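Local structure of ubiquinol-cytochrome C chaperone (Brucella abortus NCTC 8038, 6RWT) at residues L52-L56 / L148-V152; R111-Y115 / A130-I135. The protein probably acts as a chaperone for newly synthesized cytochrome b during assembly of respiratory complex III, as its mitochondrial homologue Cbp3 does. All coordinates share one frame. Residue numbers count along the deposited sequence, not the author numbering.

Contact 1 (L52-L56 / L148-V152)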
loop_
_atom_site.group_PDB
_atom_site.type_symbol
_atom_site.label_atom_id
_atom_site.label_comp_id
_atom_site.label_asym_id
_atom_site.label_seq_id
_atom_site.Cartn_x
_atom_site.Cartn_y
_atom_site.Cartn_z
ATOM N N LEU A 52 3.802 -1.176 0.539
ATOM C CA LEU A 52 3.411 -2.263 -0.371
ATOM C C LEU A 52 1.884 -2.359 -0.513
ATOM O O LEU A 52 1.371 -2.490 -1.628
ATOM C CB LEU A 52 4.001 -3.603 0.108
ATOM C CG LEU A 52 3.562 -4.881 -0.612
ATOM C CD1 LEU A 52 3.936 -4.828 -2.087
ATOM C CD2 LEU A 52 4.186 -6.105 0.053
ATOM N N HIS A 53 1.175 -2.312 0.618
ATOM C CA HIS A 53 -0.289 -2.456 0.621
ATOM C C HIS A 53 -1.005 -1.205 0.077
ATOM O O HIS A 53 -2.011 -1.320 -0.642
ATOM C CB HIS A 53 -0.789 -2.890 2.020
ATOM C CG HIS A 53 -0.451 -4.315 2.351
ATOM N ND1 HIS A 53 0.799 -4.722 2.778
ATOM C CD2 HIS A 53 -1.202 -5.439 2.273
ATOM C CE1 HIS A 53 0.794 -6.035 2.955
ATOM N NE2 HIS A 53 -0.405 -6.494 2.643
ATOM N N ILE A 54 -0.464 -0.019 0.368
ATOM C CA ILE A 54 -0.952 1.221 -0.243
ATOM C C ILE A 54 -0.761 1.186 -1.775
ATOM O O ILE A 54 -1.700 1.480 -2.529
ATOM C CB ILE A 54 -0.273 2.469 0.395
ATOM C CG1 ILE A 54 -0.717 2.641 1.851
ATOM C CG2 ILE A 54 -0.542 3.735 -0.418
ATOM C CD1 ILE A 54 -2.133 3.160 2.058
ATOM N N PHE A 55 0.433 0.782 -2.226
ATOM C CA PHE A 55 0.696 0.605 -3.649
ATOM C C PHE A 55 -0.362 -0.293 -4.318
ATOM O O PHE A 55 -0.868 0.026 -5.390
ATOM C CB PHE A 55 2.104 0.023 -3.913
ATOM C CG PHE A 55 2.187 -0.741 -5.205
ATOM C CD1 PHE A 55 2.363 -0.074 -6.402
ATOM C CD2 PHE A 55 2.014 -2.129 -5.228
ATOM C CE1 PHE A 55 2.379 -0.772 -7.606
ATOM C CE2 PHE A 55 2.019 -2.829 -6.421
ATOM C CZ PHE A 55 2.208 -2.147 -7.612
ATOM N N LEU A 56 -0.648 -1.442 -3.709
ATOM C CA LEU A 56 -1.629 -2.374 -4.290
ATOM C C LEU A 56 -2.989 -1.708 -4.498
ATOM O O LEU A 56 -3.624 -1.903 -5.542
ATOM C CB LEU A 56 -1.769 -3.646 -3.443
ATOM C CG LEU A 56 -0.707 -4.723 -3.686
ATOM C CD1 LEU A 56 -0.600 -5.689 -2.513
ATOM C CD2 LEU A 56 -0.984 -5.483 -4.980
ATOM N N LEU A 148 6.460 -14.070 -0.447
ATOM C CA LEU A 148 5.845 -12.741 -0.384
ATOM C C LEU A 148 5.333 -12.331 -1.775
ATOM O O LEU A 148 4.237 -11.777 -1.897
ATOM C CB LEU A 148 6.825 -11.705 0.174
ATOM C CG LEU A 148 6.288 -10.276 0.364
ATOM C CD1 LEU A 148 5.033 -10.241 1.230
ATOM C CD2 LEU A 148 7.356 -9.355 0.947
ATOM N N GLY A 149 6.114 -12.621 -2.813
ATOM C CA GLY A 149 5.691 -12.356 -4.186
ATOM C C GLY A 149 4.410 -13.077 -4.589
ATOM O O GLY A 149 3.536 -12.484 -5.231
ATOM N N ALA A 150 4.284 -14.347 -4.205
ATOM C CA ALA A 150 3.041 -15.097 -4.434
ATOM C C ALA A 150 1.838 -14.422 -3.764
ATOM O O ALA A 150 0.779 -14.295 -4.378
ATOM C CB ALA A 150 3.178 -16.538 -3.956
ATOM N N TYR A 151 2.013 -13.983 -2.518
ATOM C CA TYR A 151 0.973 -13.216 -1.805
ATOM C C TYR A 151 0.590 -11.932 -2.556
ATOM O O TYR A 151 -0.593 -11.642 -2.731
ATOM C CB TYR A 151 1.421 -12.904 -0.372
ATOM C CG TYR A 151 0.601 -11.859 0.372
ATOM C CD1 TYR A 151 -0.602 -12.192 1.002
ATOM C CD2 TYR A 151 1.052 -10.541 0.473
ATOM C CE1 TYR A 151 -1.340 -11.234 1.687
ATOM C CE2 TYR A 151 0.318 -9.577 1.151
ATOM C CZ TYR A 151 -0.871 -9.928 1.771
ATOM O OH TYR A 151 -1.597 -8.979 2.461
ATOM N N VAL A 152 1.587 -11.188 -3.028
ATOM C CA VAL A 152 1.338 -9.921 -3.742
ATOM C C VAL A 152 0.564 -10.155 -5.057
ATOM O O VAL A 152 -0.392 -9.438 -5.349
ATOM C CB VAL A 152 2.652 -9.125 -3.965
ATOM C CG1 VAL A 152 2.423 -7.908 -4.855
ATOM C CG2 VAL A 152 3.232 -8.671 -2.629
#
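In the all-helical core of this chaperone domain, segments 52-56 and 148-152 of helices 43-61 and 145-161 run in the same sense, their axes inclined at 29° and 12.6 Å apart at closest approach. That distance is too wide for the backbones to touch, so side chains span the gap and meet near their ends. Leu52 and Leu56 point their CA-to-CB bonds toward the partner helix, one turn apart, but extend differently: Leu52 is tp and Leu56 mt. Between them comes Val152, whose chi1 near 180° sets its methyls against both leucines: CG2 lies 3.8 Å from Leu52 CD2 and CG1 4.2 Å from Leu56 CD2. Leu148, tp like Leu52, adds a looser contact, its CD1 4.4 Å from Leu52 CD2.

Beside this apolar patch is a polar link between two buried aromatic side chains. His53 (chi1 m) and Tyr151 (chi1 t) both leave their helices sideways, and their ring ends swing into the gap. The rings meet rim to rim, with centroids 5.7 Å apart and planes at 51°, so the contact is made in-plane through polar atoms, without stacking. The imidazole is also tied to its own helix, ND1 being hydrogen-bonded to Met49 O, and Phe33 meets the Tyr151 ring edge-to-face. Across the gap, His53 NE2 and Tyr151 OH form a nearly straight hydrogen bond of 2.8 Å.

Contact 2 (R111-Y115 / A130-I135)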
loop_
_atom_site.group_PDB
_atom_site.type_symbol
_atom_site.label_atom_id
_atom_site.label_comp_id
_atom_site.label_asym_id
_atom_site.label_seq_id
_atom_site.Cartn_x
_atom_site.Cartn_y
_atom_site.Cartn_z
ATOM N N ARG A 111 10.275 3.723 -5.712
ATOM C CA ARG A 111 10.642 2.372 -5.279
ATOM C C ARG A 111 9.539 1.338 -5.499
ATOM O O ARG A 111 9.847 0.162 -5.669
ATOM C CB ARG A 111 11.104 2.372 -3.818
ATOM C CG ARG A 111 12.378 3.182 -3.605
ATOM C CD ARG A 111 12.759 3.350 -2.145
ATOM N NE ARG A 111 13.318 2.142 -1.530
ATOM C CZ ARG A 111 12.867 1.533 -0.430
ATOM N NH1 ARG A 111 11.780 1.961 0.219
ATOM N NH2 ARG A 111 13.502 0.452 0.023
ATOM N N VAL A 112 8.268 1.756 -5.484
ATOM C CA VAL A 112 7.151 0.824 -5.738
ATOM C C VAL A 112 6.824 0.654 -7.234
ATOM O O VAL A 112 6.084 -0.261 -7.597
ATOM C CB VAL A 112 5.855 1.168 -4.945
ATOM C CG1 VAL A 112 6.142 1.254 -3.447
ATOM C CG2 VAL A 112 5.168 2.429 -5.466
ATOM N N GLY A 113 7.371 1.517 -8.097
ATOM C CA GLY A 113 7.191 1.388 -9.553
ATOM C C GLY A 113 7.609 0.032 -10.108
ATOM O O GLY A 113 6.948 -0.504 -10.999
ATOM N N ALA A 114 8.696 -0.528 -9.565
ATOM C CA ALA A 114 9.147 -1.875 -9.929
ATOM C C ALA A 114 8.096 -2.950 -9.643
ATOM O O ALA A 114 7.988 -3.913 -10.398
ATOM C CB ALA A 114 10.455 -2.220 -9.231
ATOM N N TYR A 115 7.324 -2.783 -8.565
ATOM C CA TYR A 115 6.217 -3.703 -8.260
ATOM C C TYR A 115 5.133 -3.654 -9.348
ATOM O O TYR A 115 4.625 -4.691 -9.784
ATOM C CB TYR A 115 5.559 -3.400 -6.891
ATOM C CG TYR A 115 6.439 -3.430 -5.646
ATOM C CD1 TYR A 115 7.605 -4.198 -5.578
ATOM C CD2 TYR A 115 6.060 -2.719 -4.497
ATOM C CE1 TYR A 115 8.373 -4.244 -4.422
ATOM C CE2 TYR A 115 6.815 -2.769 -3.332
ATOM C CZ TYR A 115 7.973 -3.516 -3.294
ATOM O OH TYR A 115 8.718 -3.547 -2.128
ATOM N N ALA A 130 12.655 -7.199 -6.885
ATOM C CA ALA A 130 12.250 -5.872 -6.387
ATOM C C ALA A 130 11.947 -5.886 -4.878
ATOM O O ALA A 130 12.377 -4.993 -4.134
ATOM C CB ALA A 130 11.040 -5.363 -7.162
ATOM N N LEU A 131 11.223 -6.905 -4.427
ATOM C CA LEU A 131 10.950 -7.072 -2.993
ATOM C C LEU A 131 12.244 -7.234 -2.167
ATOM O O LEU A 131 12.364 -6.641 -1.091
ATOM C CB LEU A 131 9.999 -8.248 -2.750
ATOM C CG LEU A 131 8.547 -8.073 -3.225
ATOM C CD1 LEU A 131 7.812 -9.401 -3.258
ATOM C CD2 LEU A 131 7.784 -7.087 -2.343
ATOM N N THR A 132 13.194 -8.033 -2.672
ATOM C CA THR A 132 14.486 -8.238 -2.000
ATOM C C THR A 132 15.266 -6.924 -1.928
ATOM O O THR A 132 15.761 -6.561 -0.865
ATOM C CB THR A 132 15.337 -9.337 -2.709
ATOM O OG1 THR A 132 14.594 -10.562 -2.786
ATOM C CG2 THR A 132 16.641 -9.613 -1.963
ATOM N N ARG A 133 15.354 -6.226 -3.064
ATOM C CA ARG A 133 16.026 -4.918 -3.170
ATOM C C ARG A 133 15.476 -3.918 -2.146
ATOM O O ARG A 133 16.237 -3.256 -1.442
ATOM C CB ARG A 133 15.847 -4.359 -4.590
ATOM C CG ARG A 133 16.762 -3.207 -4.967
ATOM C CD ARG A 133 16.949 -3.107 -6.486
ATOM N NE ARG A 133 15.690 -2.801 -7.187
ATOM C CZ ARG A 133 15.071 -3.559 -8.105
ATOM N NH1 ARG A 133 15.549 -4.736 -8.512
ATOM N NH2 ARG A 133 13.929 -3.121 -8.636
ATOM N N ASN A 134 14.152 -3.831 -2.062
ATOM C CA ASN A 134 13.488 -2.848 -1.193
ATOM C C ASN A 134 13.471 -3.232 0.290
ATOM O O ASN A 134 13.619 -2.354 1.148
ATOM C CB ASN A 134 12.045 -2.577 -1.671
ATOM C CG ASN A 134 11.980 -1.740 -2.950
ATOM O OD1 ASN A 134 12.986 -1.208 -3.440
ATOM N ND2 ASN A 134 10.779 -1.634 -3.512
ATOM N N ILE A 135 13.298 -4.522 0.591
ATOM C CA ILE A 135 13.017 -4.986 1.966
ATOM C C ILE A 135 14.199 -5.678 2.667
ATOM O O ILE A 135 14.421 -5.437 3.853
ATOM C CB ILE A 135 11.768 -5.905 2.000
ATOM C CG1 ILE A 135 10.574 -5.187 1.348
ATOM C CG2 ILE A 135 11.426 -6.311 3.433
ATOM C CD1 ILE A 135 9.374 -6.067 1.047
HETATM O O HOH W 1 16.421 -0.523 -0.553
HETATM O O HOH W 2 15.430 0.761 -2.962
HETATM O O HOH W 3 12.577 -0.706 -6.522
#
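This is an antiparallel helix-helix contact within an alpha-hairpin: helices 100-120 and 124-135 follow each other in the chain and pack at the edge of the domain, their segment axes 9.7 Å apart and at 160°. Alanines permit the closest backbone approach, Ala114 CB lying 3.8 Å from Ala130 CB. Towards the interior, the Tyr115 ring packs against the second helix, with CE1 3.6 Å from Leu131 CD2.

Asn134 is the polar centre. Its ND2 donates two hydrogen bonds, to Arg111 O at 3.0 Å and to Tyr115 OH at 3.1 Å. The first exploits a kink in helix 100-120: the N of Tyr115 makes no bond to Arg111 O, turning instead weakly to Val112 O, and Arg111 O, without its usual helical partner, accepts the asparagine amide. The Arg111 side chain folds back across Asn134, so that the amide carbon CG lies over one face of the guanidinium, whose NH1 forms a salt bridge with Glu48. Water also joins the helices on this side: one molecule links Arg111 NE (2.9 Å) to Asn134 OD1 (3.2 Å), another Arg111 NH2 (3.1 Å) to Arg133 O (2.9 Å).

Inward from these waters the hairpin presses on two further helices, Tyr115 touching Leu52 of helix 43-61, and Leu131 and Ile135 both packing on Leu148 of helix 145-161.

How the contacts relate
Contact 1 lies near the centre of the chain and is fully buried, whereas contact 2 sits farther out and is partly open to solvent. The contacts pair different helices; 91 residues lie between the segments of contact 1 but only 14 between those of contact 2, whose hairpin is nested within the loop that contact 1 closes. Both combine apolar packing with side-chain hydrogen bonding, but the core contact has one direct histidine-tyrosine bond, while the outer one adds waters and a charged arginine. With centres 10 Å apart they share a continuous core: Phe55 CE2 lies 3.6 Å from Tyr115 CB, and Leu131 CD1 lies 3.7 Å from Gly149 N.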